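Local coordinates for protein condensin complex subunit 3 (Schizosaccharomyces pombe, PDB 5OQR) that serves as a regulatory subunit of condensin, the complex required to convert interphase chromatin into condensed, mitotic-like chromosomes, at residues L269-N274 with T307-L312; Y347-D352 with D357-I362; N458-L463 with R503-E508; L608-F613 with C650-S655. All coordinates share one frame; numbering follows the deposited sequence.

Contact 1 of 4, residues L269-N274 with T307-L312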
loop_
_atom_site.group_PDB
_atom_site.type_symbol
_atom_site.label_atom_id
_atom_site.label_comp_id
_atom_site.label_asym_id
_atom_site.label_seq_id
_atom_site.Cartn_x
_atom_site.Cartn_y
_atom_site.Cartn_z
ATOM N N LEU A 269 -2.560 -7.880 -21.376
ATOM C CA LEU A 269 -2.229 -7.885 -19.959
ATOM C C LEU A 269 -1.538 -9.162 -19.505
ATOM O O LEU A 269 -1.194 -9.270 -18.323
ATOM C CB LEU A 269 -3.493 -7.670 -19.117
ATOM C CG LEU A 269 -4.223 -6.341 -19.312
ATOM C CD1 LEU A 269 -5.484 -6.319 -18.474
ATOM C CD2 LEU A 269 -3.328 -5.165 -18.958
ATOM N N ASP A 270 -1.324 -10.125 -20.398
ATOM C CA ASP A 270 -0.650 -11.376 -20.063
ATOM C C ASP A 270 -1.288 -12.017 -18.830
ATOM O O ASP A 270 -0.656 -12.226 -17.796
ATOM C CB ASP A 270 0.846 -11.138 -19.852
ATOM C CG ASP A 270 1.647 -12.420 -19.871
ATOM O OD1 ASP A 270 2.730 -12.454 -19.251
ATOM O OD2 ASP A 270 1.197 -13.393 -20.510
ATOM N N VAL A 271 -2.576 -12.341 -18.973
ATOM C CA VAL A 271 -3.387 -12.734 -17.825
ATOM C C VAL A 271 -2.862 -14.008 -17.181
ATOM O O VAL A 271 -2.983 -14.191 -15.965
ATOM C CB VAL A 271 -4.861 -12.885 -18.249
ATOM C CG1 VAL A 271 -5.385 -11.572 -18.803
ATOM C CG2 VAL A 271 -5.025 -14.001 -19.271
ATOM N N SER A 272 -2.283 -14.913 -17.972
ATOM C CA SER A 272 -1.783 -16.161 -17.406
ATOM C C SER A 272 -0.680 -15.908 -16.387
ATOM O O SER A 272 -0.500 -16.704 -15.458
ATOM C CB SER A 272 -1.284 -17.083 -18.518
ATOM O OG SER A 272 -0.411 -16.400 -19.398
ATOM N N ASN A 273 0.059 -14.811 -16.536
ATOM C CA ASN A 273 1.104 -14.443 -15.591
ATOM C C ASN A 273 0.680 -13.338 -14.634
ATOM O O ASN A 273 1.416 -13.046 -13.687
ATOM C CB ASN A 273 2.365 -14.005 -16.342
ATOM C CG ASN A 273 3.066 -15.160 -17.025
ATOM O OD1 ASN A 273 3.691 -15.993 -16.369
ATOM N ND2 ASN A 273 2.971 -15.216 -18.346
ATOM N N ASN A 274 -0.481 -12.722 -14.855
ATOM C CA ASN A 274 -0.988 -11.660 -14.000
ATOM C C ASN A 274 -2.477 -11.902 -13.750
ATOM O O ASN A 274 -3.338 -11.087 -14.063
ATOM C CB ASN A 274 -0.741 -10.293 -14.631
ATOM C CG ASN A 274 0.682 -10.123 -15.111
ATOM O OD1 ASN A 274 1.584 -9.836 -14.327
ATOM N ND2 ASN A 274 0.892 -10.300 -16.406
ATOM N N THR A 307 -9.874 -19.573 -24.864
ATOM C CA THR A 307 -8.525 -19.040 -24.767
ATOM C C THR A 307 -8.233 -18.718 -23.305
ATOM O O THR A 307 -9.098 -18.840 -22.436
ATOM C CB THR A 307 -8.353 -17.793 -25.640
ATOM O OG1 THR A 307 -9.034 -16.683 -25.041
ATOM C CG2 THR A 307 -8.904 -18.027 -27.036
ATOM N N ALA A 308 -6.996 -18.305 -23.033
ATOM C CA ALA A 308 -6.648 -17.882 -21.682
ATOM C C ALA A 308 -7.497 -16.692 -21.254
ATOM O O ALA A 308 -8.052 -16.673 -20.151
ATOM C CB ALA A 308 -5.161 -17.543 -21.606
ATOM N N GLU A 309 -7.617 -15.691 -22.126
ATOM C CA GLU A 309 -8.418 -14.515 -21.803
ATOM C C GLU A 309 -9.902 -14.844 -21.828
ATOM O O GLU A 309 -10.659 -14.398 -20.957
ATOM C CB GLU A 309 -8.110 -13.383 -22.782
ATOM C CG GLU A 309 -6.655 -12.945 -22.807
ATOM C CD GLU A 309 -5.774 -13.853 -23.650
ATOM O OE1 GLU A 309 -6.297 -14.842 -24.206
ATOM O OE2 GLU A 309 -4.560 -13.578 -23.758
ATOM N N SER A 310 -10.335 -15.621 -22.820
ATOM C CA SER A 310 -11.742 -15.982 -22.926
ATOM C C SER A 310 -12.198 -16.784 -21.714
ATOM O O SER A 310 -13.301 -16.569 -21.199
ATOM C CB SER A 310 -11.968 -16.765 -24.219
ATOM O OG SER A 310 -13.061 -17.653 -24.108
ATOM N N SER A 311 -11.359 -17.703 -21.233
ATOM C CA SER A 311 -11.750 -18.531 -20.096
ATOM C C SER A 311 -11.744 -17.727 -18.802
ATOM O O SER A 311 -12.606 -17.924 -17.939
ATOM C CB SER A 311 -10.821 -19.738 -19.984
ATOM O OG SER A 311 -9.500 -19.341 -19.668
ATOM N N LEU A 312 -10.776 -16.822 -18.646
ATOM C CA LEU A 312 -10.734 -15.986 -17.453
ATOM C C LEU A 312 -11.955 -15.081 -17.378
ATOM O O LEU A 312 -12.477 -14.818 -16.290
ATOM C CB LEU A 312 -9.455 -15.153 -17.444
ATOM C CG LEU A 312 -9.247 -14.272 -16.210
ATOM C CD1 LEU A 312 -8.891 -15.116 -15.007
ATOM C CD2 LEU A 312 -8.175 -13.250 -16.478
HETATM O O HOH W 1 -3.310 -12.337 -21.941
#
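V271 packs against A308, E309 and L312, joining a loop of this helical HEAT-repeat protein to the start of helix 308-324. The contact is buried, and V271 is the one loop residue that makes it. Its CB lies 3.8 Å from L312 CD2, and its CG1 flanks the same methyl. The two side chains lie alongside, pointing opposite ways. CG2 meets the helix nearer its start, 4.0 Å from E309 CG and 4.2 Å from A308 CB. A bend at chi2 (81°) turns the E309 carboxylate toward a water bridge. The water accepts from V271 N and donates to E309 OE2, which ties the loop backbone to the helix. Behind V271 the loop is held by D270 O. N273 N and N274 ND2 reach this oxygen from opposite faces of its plane, with N274 ND2 40° out of that plane. N273 ND2 also binds D270 OD1. A278 of helix 275-288 touches both V271 and L312. On the other side, T307 is the N-cap of helix 308-324. Its OG1 accepts from S310 N at 2.8 Å, with an N-H...O angle of 160°.

Contact 2 of 4, residues Y347-D352 with D357-I362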
loop_
_atom_site.group_PDB
_atom_site.type_symbol
_atom_site.label_atom_id
_atom_site.label_comp_id
_atom_site.label_asym_id
_atom_site.label_seq_id
_atom_site.Cartn_x
_atom_site.Cartn_y
_atom_site.Cartn_z
ATOM N N TYR A 347 -8.350 -31.249 -21.814
ATOM C CA TYR A 347 -7.308 -32.231 -21.525
ATOM C C TYR A 347 -6.564 -32.632 -22.790
ATOM O O TYR A 347 -5.344 -32.828 -22.768
ATOM C CB TYR A 347 -7.912 -33.473 -20.874
ATOM C CG TYR A 347 -8.429 -33.291 -19.472
ATOM C CD1 TYR A 347 -7.799 -32.441 -18.574
ATOM C CD2 TYR A 347 -9.546 -33.984 -19.041
ATOM C CE1 TYR A 347 -8.276 -32.285 -17.291
ATOM C CE2 TYR A 347 -10.030 -33.836 -17.771
ATOM C CZ TYR A 347 -9.392 -32.987 -16.898
ATOM O OH TYR A 347 -9.882 -32.846 -15.628
ATOM N N VAL A 348 -7.287 -32.781 -23.900
ATOM C CA VAL A 348 -6.656 -33.175 -25.154
ATOM C C VAL A 348 -5.546 -32.198 -25.520
ATOM O O VAL A 348 -4.466 -32.600 -25.969
ATOM C CB VAL A 348 -7.715 -33.278 -26.270
ATOM C CG1 VAL A 348 -7.067 -33.615 -27.607
ATOM C CG2 VAL A 348 -8.761 -34.322 -25.914
ATOM N N SER A 349 -5.792 -30.901 -25.330
ATOM C CA SER A 349 -4.807 -29.882 -25.666
ATOM C C SER A 349 -3.555 -29.959 -24.803
ATOM O O SER A 349 -2.556 -29.318 -25.139
ATOM C CB SER A 349 -5.434 -28.493 -25.542
ATOM O OG SER A 349 -6.379 -28.261 -26.569
ATOM N N LEU A 350 -3.581 -30.712 -23.703
ATOM C CA LEU A 350 -2.388 -30.865 -22.884
ATOM C C LEU A 350 -1.357 -31.775 -23.533
ATOM O O LEU A 350 -0.176 -31.703 -23.178
ATOM C CB LEU A 350 -2.761 -31.410 -21.506
ATOM C CG LEU A 350 -3.565 -30.474 -20.600
ATOM C CD1 LEU A 350 -3.942 -31.191 -19.320
ATOM C CD2 LEU A 350 -2.789 -29.207 -20.289
ATOM N N ARG A 351 -1.773 -32.628 -24.471
ATOM C CA ARG A 351 -0.824 -33.517 -25.130
ATOM C C ARG A 351 0.103 -32.737 -26.052
ATOM O O ARG A 351 1.288 -33.066 -26.176
ATOM C CB ARG A 351 -1.572 -34.597 -25.909
ATOM C CG ARG A 351 -2.558 -35.395 -25.073
ATOM C CD ARG A 351 -3.014 -36.631 -25.820
ATOM N NE ARG A 351 -4.091 -37.338 -25.133
ATOM C CZ ARG A 351 -3.912 -38.218 -24.154
ATOM N NH1 ARG A 351 -2.693 -38.505 -23.719
ATOM N NH2 ARG A 351 -4.959 -38.812 -23.601
ATOM N N ASP A 352 -0.414 -31.698 -26.701
ATOM C CA ASP A 352 0.393 -30.852 -27.571
ATOM C C ASP A 352 1.078 -29.789 -26.725
ATOM O O ASP A 352 0.415 -29.038 -26.000
ATOM C CB ASP A 352 -0.469 -30.209 -28.656
ATOM C CG ASP A 352 0.356 -29.460 -29.684
ATOM O OD1 ASP A 352 0.084 -29.611 -30.894
ATOM O OD2 ASP A 352 1.281 -28.721 -29.282
ATOM N N ASP A 357 0.751 -24.583 -21.902
ATOM C CA ASP A 357 0.648 -23.566 -20.860
ATOM C C ASP A 357 -0.726 -22.907 -20.862
ATOM O O ASP A 357 -1.284 -22.622 -19.797
ATOM C CB ASP A 357 1.743 -22.516 -21.042
ATOM C CG ASP A 357 3.124 -23.047 -20.706
ATOM O OD1 ASP A 357 3.218 -24.023 -19.934
ATOM O OD2 ASP A 357 4.118 -22.483 -21.210
ATOM N N GLU A 358 -1.287 -22.656 -22.044
ATOM C CA GLU A 358 -2.596 -22.014 -22.105
ATOM C C GLU A 358 -3.691 -22.943 -21.598
ATOM O O GLU A 358 -4.613 -22.500 -20.904
ATOM C CB GLU A 358 -2.900 -21.569 -23.533
ATOM C CG GLU A 358 -3.860 -20.393 -23.605
ATOM C CD GLU A 358 -4.561 -20.278 -24.943
ATOM O OE1 GLU A 358 -4.613 -21.281 -25.684
ATOM O OE2 GLU A 358 -5.065 -19.177 -25.251
ATOM N N SER A 359 -3.609 -24.232 -21.931
ATOM C CA SER A 359 -4.649 -25.168 -21.517
ATOM C C SER A 359 -4.661 -25.352 -20.007
ATOM O O SER A 359 -5.729 -25.507 -19.405
ATOM C CB SER A 359 -4.457 -26.513 -22.220
ATOM O OG SER A 359 -4.889 -26.447 -23.565
ATOM N N CYS A 360 -3.487 -25.349 -19.375
ATOM C CA CYS A 360 -3.438 -25.385 -17.918
ATOM C C CYS A 360 -4.199 -24.209 -17.320
ATOM O O CYS A 360 -4.954 -24.373 -16.356
ATOM C CB CYS A 360 -1.988 -25.378 -17.439
ATOM S SG CYS A 360 -1.095 -26.901 -17.761
ATOM N N PHE A 361 -4.019 -23.017 -17.890
ATOM C CA PHE A 361 -4.740 -21.846 -17.409
ATOM C C PHE A 361 -6.235 -21.974 -17.668
ATOM O O PHE A 361 -7.049 -21.623 -16.808
ATOM C CB PHE A 361 -4.180 -20.590 -18.075
ATOM C CG PHE A 361 -4.732 -19.311 -17.523
ATOM C CD1 PHE A 361 -4.333 -18.848 -16.281
ATOM C CD2 PHE A 361 -5.644 -18.564 -18.247
ATOM C CE1 PHE A 361 -4.838 -17.672 -15.770
ATOM C CE2 PHE A 361 -6.151 -17.385 -17.741
ATOM C CZ PHE A 361 -5.748 -16.939 -16.501
ATOM N N ILE A 362 -6.613 -22.477 -18.845
ATOM C CA ILE A 362 -8.028 -22.641 -19.172
ATOM C C ILE A 362 -8.680 -23.637 -18.222
ATOM O O ILE A 362 -9.754 -23.381 -17.666
ATOM C CB ILE A 362 -8.187 -23.076 -20.641
ATOM C CG1 ILE A 362 -7.685 -21.974 -21.573
ATOM C CG2 ILE A 362 -9.642 -23.407 -20.958
ATOM C CD1 ILE A 362 -7.488 -22.419 -23.003
#
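L350 reaches across a helical hairpin to S359 and C360. The chain leaves helix 336-348, turns, and continues as helix 356-372. L350 and S359 also mark the closest approach of the two backbones, 6.3 Å from L350 CA to S359 CA. The side chain of L350 closes on the second helix step by step. Its CB stays 5.2 Å from S359 CB. CG is anti to the carbonyl carbon (chi1 -68°), and it comes to 4.4 Å from S359 CB. CD2 is the branch that completes the approach, 3.7 Å from S359 CB. The same methyl lies 3.8 Å from C360 SG, so it touches two successive residues of the helix. S349 faces S359 as well, but the modelled distance between them is doubtful. The L350 side chain also packs on Y356 and I363, one at the start of the second helix and one further along it. The hydroxyl of S359 bonds S355 O and also Q346 OE1 of the first helix, while S355 OG bonds S349 O and so ties the two sides of the turn together. Around the hairpin, Y347 OH bonds H405 of helix 399-412, C360 packs on P398 just before that helix, and F361 touches A308 and L312 of helix 308-324.

Contact 3 of 4, residues N458-L463 with R503-E508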
loop_
_atom_site.group_PDB
_atom_site.type_symbol
_atom_site.label_atom_id
_atom_site.label_comp_id
_atom_site.label_asym_id
_atom_site.label_seq_id
_atom_site.Cartn_x
_atom_site.Cartn_y
_atom_site.Cartn_z
ATOM N N ASN A 458 7.013 -40.433 -9.964
ATOM C CA ASN A 458 5.794 -41.100 -9.523
ATOM C C ASN A 458 5.554 -40.872 -8.036
ATOM O O ASN A 458 4.442 -40.526 -7.623
ATOM C CB ASN A 458 5.877 -42.595 -9.833
ATOM C CG ASN A 458 4.699 -43.372 -9.282
ATOM O OD1 ASN A 458 4.821 -44.088 -8.288
ATOM N ND2 ASN A 458 3.544 -43.229 -9.922
ATOM N N GLU A 459 6.589 -41.055 -7.216
ATOM C CA GLU A 459 6.421 -40.902 -5.777
ATOM C C GLU A 459 6.088 -39.460 -5.409
ATOM O O GLU A 459 5.255 -39.217 -4.530
ATOM C CB GLU A 459 7.683 -41.363 -5.052
ATOM C CG GLU A 459 7.463 -41.676 -3.582
ATOM C CD GLU A 459 8.676 -42.313 -2.934
ATOM O OE1 GLU A 459 9.712 -42.447 -3.620
ATOM O OE2 GLU A 459 8.593 -42.682 -1.744
ATOM N N LEU A 460 6.724 -38.491 -6.069
ATOM C CA LEU A 460 6.421 -37.094 -5.788
ATOM C C LEU A 460 4.984 -36.747 -6.150
ATOM O O LEU A 460 4.360 -35.920 -5.477
ATOM C CB LEU A 460 7.388 -36.182 -6.537
ATOM C CG LEU A 460 8.794 -36.068 -5.950
ATOM C CD1 LEU A 460 9.701 -35.309 -6.899
ATOM C CD2 LEU A 460 8.762 -35.384 -4.591
ATOM N N ARG A 461 4.444 -37.352 -7.206
ATOM C CA ARG A 461 3.040 -37.126 -7.532
ATOM C C ARG A 461 2.135 -37.746 -6.477
ATOM O O ARG A 461 1.107 -37.165 -6.116
ATOM C CB ARG A 461 2.714 -37.697 -8.910
ATOM C CG ARG A 461 1.351 -37.267 -9.436
ATOM C CD ARG A 461 0.912 -38.106 -10.621
ATOM N NE ARG A 461 2.022 -38.398 -11.518
ATOM C CZ ARG A 461 2.589 -37.505 -12.321
ATOM N NH1 ARG A 461 3.599 -37.866 -13.101
ATOM N NH2 ARG A 461 2.156 -36.252 -12.341
ATOM N N CYS A 462 2.497 -38.927 -5.978
ATOM C CA CYS A 462 1.710 -39.557 -4.926
ATOM C C CYS A 462 1.680 -38.683 -3.681
ATOM O O CYS A 462 0.610 -38.371 -3.154
ATOM C CB CYS A 462 2.275 -40.941 -4.603
ATOM S SG CYS A 462 1.989 -42.173 -5.887
ATOM N N LEU A 463 2.856 -38.268 -3.205
ATOM C CA LEU A 463 2.919 -37.409 -2.030
ATOM C C LEU A 463 2.155 -36.111 -2.244
ATOM O O LEU A 463 1.561 -35.581 -1.301
ATOM C CB LEU A 463 4.374 -37.116 -1.676
ATOM C CG LEU A 463 5.204 -38.309 -1.200
ATOM C CD1 LEU A 463 6.667 -37.924 -1.088
ATOM C CD2 LEU A 463 4.688 -38.826 0.133
ATOM N N ARG A 503 12.184 -36.309 0.772
ATOM C CA ARG A 503 12.202 -36.071 2.211
ATOM C C ARG A 503 11.485 -34.774 2.563
ATOM O O ARG A 503 10.703 -34.729 3.519
ATOM C CB ARG A 503 13.643 -36.031 2.708
ATOM C CG ARG A 503 13.786 -36.082 4.213
ATOM C CD ARG A 503 15.121 -35.515 4.633
ATOM N NE ARG A 503 16.191 -35.951 3.740
ATOM C CZ ARG A 503 17.371 -35.350 3.631
ATOM N NH1 ARG A 503 17.646 -34.272 4.355
ATOM N NH2 ARG A 503 18.279 -35.824 2.788
ATOM N N GLU A 504 11.745 -33.707 1.808
ATOM C CA GLU A 504 11.070 -32.442 2.067
ATOM C C GLU A 504 9.567 -32.571 1.865
ATOM O O GLU A 504 8.780 -32.056 2.665
ATOM C CB GLU A 504 11.643 -31.349 1.164
ATOM C CG GLU A 504 13.082 -30.988 1.486
ATOM C CD GLU A 504 13.634 -29.905 0.579
ATOM O OE1 GLU A 504 12.936 -29.515 -0.381
ATOM O OE2 GLU A 504 14.767 -29.444 0.828
ATOM N N LYS A 505 9.149 -33.261 0.803
ATOM C CA LYS A 505 7.724 -33.444 0.556
ATOM C C LYS A 505 7.096 -34.333 1.623
ATOM O O LYS A 505 5.951 -34.111 2.028
ATOM C CB LYS A 505 7.511 -34.031 -0.838
ATOM C CG LYS A 505 6.056 -34.280 -1.202
ATOM C CD LYS A 505 5.268 -32.991 -1.393
ATOM C CE LYS A 505 5.707 -32.230 -2.631
ATOM N NZ LYS A 505 5.617 -33.059 -3.867
ATOM N N GLY A 506 7.834 -35.340 2.094
ATOM C CA GLY A 506 7.301 -36.203 3.132
ATOM C C GLY A 506 7.068 -35.466 4.435
ATOM O O GLY A 506 6.108 -35.749 5.157
ATOM N N LEU A 507 7.943 -34.512 4.759
ATOM C CA LEU A 507 7.777 -33.754 5.995
ATOM C C LEU A 507 6.562 -32.840 5.926
ATOM O O LEU A 507 5.818 -32.718 6.903
ATOM C CB LEU A 507 9.041 -32.948 6.291
ATOM C CG LEU A 507 10.167 -33.732 6.968
ATOM C CD1 LEU A 507 11.459 -32.950 6.917
ATOM C CD2 LEU A 507 9.807 -34.058 8.406
ATOM N N GLU A 508 6.348 -32.184 4.784
ATOM C CA GLU A 508 5.142 -31.381 4.615
ATOM C C GLU A 508 3.891 -32.234 4.782
ATOM O O GLU A 508 2.895 -31.782 5.356
ATOM C CB GLU A 508 5.149 -30.702 3.249
ATOM C CG GLU A 508 6.363 -29.826 2.995
ATOM C CD GLU A 508 6.374 -29.241 1.597
ATOM O OE1 GLU A 508 5.602 -28.294 1.341
ATOM O OE2 GLU A 508 7.146 -29.738 0.749
#
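The helical segments carrying L460 and L463 and carrying K505 and G506 run almost parallel, at 15°, with axes 10.1 Å apart at closest approach. This is the side-by-side packing of an alpha-helical HEAT-repeat solenoid, and residues 503-508 lie in HEAT repeat 7. K505 carries much of the contact. Its CG is anti to the backbone N (chi1 179°), which sends the chain toward the first helix. Further bends at chi2, chi3 and chi4 then curl it round. The aliphatic part does the packing. L463 CD1 lies 3.7 Å from K505 CG and 4.0 Å from K505 CB. The leucine and the lysine run side by side in opposite senses. L460 comes to the lysine at a slant. Its CD2 is 4.2 Å from K505 CB. G506 has no side chain, and L463 CD1 stands 4.3 Å from its backbone N. Helix 480-495 backs this apolar patch, with L490 and A494 touching L463. I502, just before the second segment, packs on both leucines. The charged end of K505 curls to S464 on the first helix. There S464 OG is hydrogen-bonded both to L460 O and to K505 NZ. L460 O itself lies 3.5 Å from K505 NZ.

Contact 4 of 4, residues L608-F613 with C650-S655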
loop_
_atom_site.group_PDB
_atom_site.type_symbol
_atom_site.label_atom_id
_atom_site.label_comp_id
_atom_site.label_asym_id
_atom_site.label_seq_id
_atom_site.Cartn_x
_atom_site.Cartn_y
_atom_site.Cartn_z
ATOM N N LEU A 608 10.256 -8.190 18.901
ATOM C CA LEU A 608 9.554 -7.841 17.670
ATOM C C LEU A 608 9.742 -6.370 17.333
ATOM O O LEU A 608 10.088 -6.017 16.200
ATOM C CB LEU A 608 8.063 -8.162 17.799
ATOM C CG LEU A 608 7.501 -9.426 17.149
ATOM C CD1 LEU A 608 5.987 -9.374 17.224
ATOM C CD2 LEU A 608 7.941 -9.591 15.706
ATOM N N ILE A 609 9.500 -5.491 18.306
ATOM C CA ILE A 609 9.597 -4.057 18.058
ATOM C C ILE A 609 11.018 -3.682 17.661
ATOM O O ILE A 609 11.229 -2.856 16.767
ATOM C CB ILE A 609 9.118 -3.275 19.297
ATOM C CG1 ILE A 609 7.614 -3.490 19.484
ATOM C CG2 ILE A 609 9.442 -1.782 19.167
ATOM C CD1 ILE A 609 7.035 -2.850 20.722
ATOM N N ILE A 610 12.012 -4.282 18.315
ATOM C CA ILE A 610 13.402 -3.964 17.997
ATOM C C ILE A 610 13.709 -4.335 16.553
ATOM O O ILE A 610 14.174 -3.504 15.764
ATOM C CB ILE A 610 14.355 -4.671 18.977
ATOM C CG1 ILE A 610 14.190 -4.082 20.379
ATOM C CG2 ILE A 610 15.808 -4.543 18.508
ATOM C CD1 ILE A 610 15.059 -4.723 21.440
ATOM N N GLN A 611 13.457 -5.593 16.187
ATOM C CA GLN A 611 13.729 -6.038 14.825
ATOM C C GLN A 611 12.952 -5.211 13.811
ATOM O O GLN A 611 13.485 -4.840 12.760
ATOM C CB GLN A 611 13.380 -7.517 14.685
ATOM C CG GLN A 611 14.129 -8.224 13.579
ATOM C CD GLN A 611 15.554 -8.541 13.964
ATOM O OE1 GLN A 611 15.808 -9.115 15.021
ATOM N NE2 GLN A 611 16.497 -8.160 13.113
ATOM N N TYR A 612 11.687 -4.913 14.111
ATOM C CA TYR A 612 10.857 -4.151 13.185
ATOM C C TYR A 612 11.479 -2.799 12.858
ATOM O O TYR A 612 11.388 -2.325 11.720
ATOM C CB TYR A 612 9.461 -3.973 13.780
ATOM C CG TYR A 612 8.553 -3.066 12.987
ATOM C CD1 TYR A 612 8.106 -3.430 11.725
ATOM C CD2 TYR A 612 8.127 -1.853 13.506
ATOM C CE1 TYR A 612 7.270 -2.605 10.997
ATOM C CE2 TYR A 612 7.291 -1.023 12.788
ATOM C CZ TYR A 612 6.864 -1.405 11.535
ATOM O OH TYR A 612 6.032 -0.581 10.817
ATOM N N PHE A 613 12.115 -2.162 13.838
ATOM C CA PHE A 613 12.742 -0.863 13.641
ATOM C C PHE A 613 14.248 -0.954 13.440
ATOM O O PHE A 613 14.894 0.080 13.246
ATOM C CB PHE A 613 12.449 0.053 14.835
ATOM C CG PHE A 613 11.028 0.536 14.904
ATOM C CD1 PHE A 613 10.504 1.338 13.907
ATOM C CD2 PHE A 613 10.221 0.202 15.977
ATOM C CE1 PHE A 613 9.201 1.786 13.972
ATOM C CE2 PHE A 613 8.918 0.650 16.049
ATOM C CZ PHE A 613 8.408 1.444 15.043
ATOM N N CYS A 650 10.069 1.194 27.236
ATOM C CA CYS A 650 11.336 1.849 27.548
ATOM C C CYS A 650 12.521 0.968 27.178
ATOM O O CYS A 650 13.492 1.436 26.577
ATOM C CB CYS A 650 11.381 2.219 29.031
ATOM S SG CYS A 650 10.239 3.532 29.493
ATOM N N ASP A 651 12.461 -0.314 27.532
ATOM C CA ASP A 651 13.588 -1.200 27.260
ATOM C C ASP A 651 13.780 -1.398 25.763
ATOM O O ASP A 651 14.916 -1.451 25.279
ATOM C CB ASP A 651 13.379 -2.540 27.959
ATOM C CG ASP A 651 12.899 -2.382 29.389
ATOM O OD1 ASP A 651 13.748 -2.350 30.303
ATOM O OD2 ASP A 651 11.669 -2.281 29.595
ATOM N N ALA A 652 12.682 -1.511 25.013
ATOM C CA ALA A 652 12.791 -1.614 23.564
ATOM C C ALA A 652 13.398 -0.351 22.972
ATOM O O ALA A 652 14.272 -0.422 22.101
ATOM C CB ALA A 652 11.416 -1.880 22.953
ATOM N N LEU A 653 12.955 0.816 23.440
ATOM C CA LEU A 653 13.442 2.069 22.877
ATOM C C LEU A 653 14.898 2.314 23.252
ATOM O O LEU A 653 15.672 2.839 22.445
ATOM C CB LEU A 653 12.558 3.221 23.348
ATOM C CG LEU A 653 12.710 4.553 22.614
ATOM C CD1 LEU A 653 12.327 4.421 21.149
ATOM C CD2 LEU A 653 11.858 5.608 23.295
ATOM N N LEU A 654 15.290 1.946 24.472
ATOM C CA LEU A 654 16.687 2.089 24.867
ATOM C C LEU A 654 17.587 1.184 24.039
ATOM O O LEU A 654 18.675 1.595 23.618
ATOM C CB LEU A 654 16.845 1.783 26.358
ATOM C CG LEU A 654 16.245 2.797 27.332
ATOM C CD1 LEU A 654 16.434 2.318 28.760
ATOM C CD2 LEU A 654 16.865 4.172 27.145
ATOM N N SER A 655 17.154 -0.054 23.797
ATOM C CA SER A 655 17.939 -0.960 22.967
ATOM C C SER A 655 18.123 -0.395 21.567
ATOM O O SER A 655 19.193 -0.540 20.966
ATOM C CB SER A 655 17.268 -2.331 22.909
ATOM O OG SER A 655 17.370 -3.003 24.149
#
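I610 lies across the face of helix 639-661 formed by A652 and S655. Two neighbouring helices of the alpha-helical solenoid pack here at a modest angle, within the condensin subunit C-terminal family region. Their segments cross at -32°, and the axes approach to 9.4 Å. Both residues I610 meets are small, which is consistent with its close approach. I610 is extended, with chi1 -67° and chi2 179°, so its longer branch points at the second helix. CG1 passes A652, 4.0 Å from A652 O and 4.4 Å from A652 CB. The terminal CD1 then rests 3.6 Å from S655 CB. The hydroxyl of S655 is turned back to its own helix. There OG donates to D651 O over 3.1 Å, and S655 N reaches the same oxygen from the opposite face of its plane. I609 adds a lighter touch. Its CG2 lies 4.3 Å from A652 CB and also sits in plane at the edge of the F613 ring. No hydrogen bond joins the segments; carbon packing makes most of the contact. M679 of helix 669-682 touches both I609 and L653. F631 of helix 621-635 packs on I609. Helix 725-736 backs the second segment at C650 and L653.

Overall arrangement
The four contacts follow one another along the chain, and all join helical elements or the loops between them. Contact 1 is buried; the other three are partly buried. Contacts 1 and 2 share an interface, where A308 N probably bonds E358 OE2. Contact 3 lies on from there, about 11 Å from contact 2 by nearest atoms. Contact 4 is more distant, on the opposite side of the chain's centre from contact 1. None has a direct hydrogen bond between its segments. Contact 1 adds a water bridge, contact 2 links through its turn, contact 3 uses a curled lysine, and contact 4 pairs isoleucines with small residues.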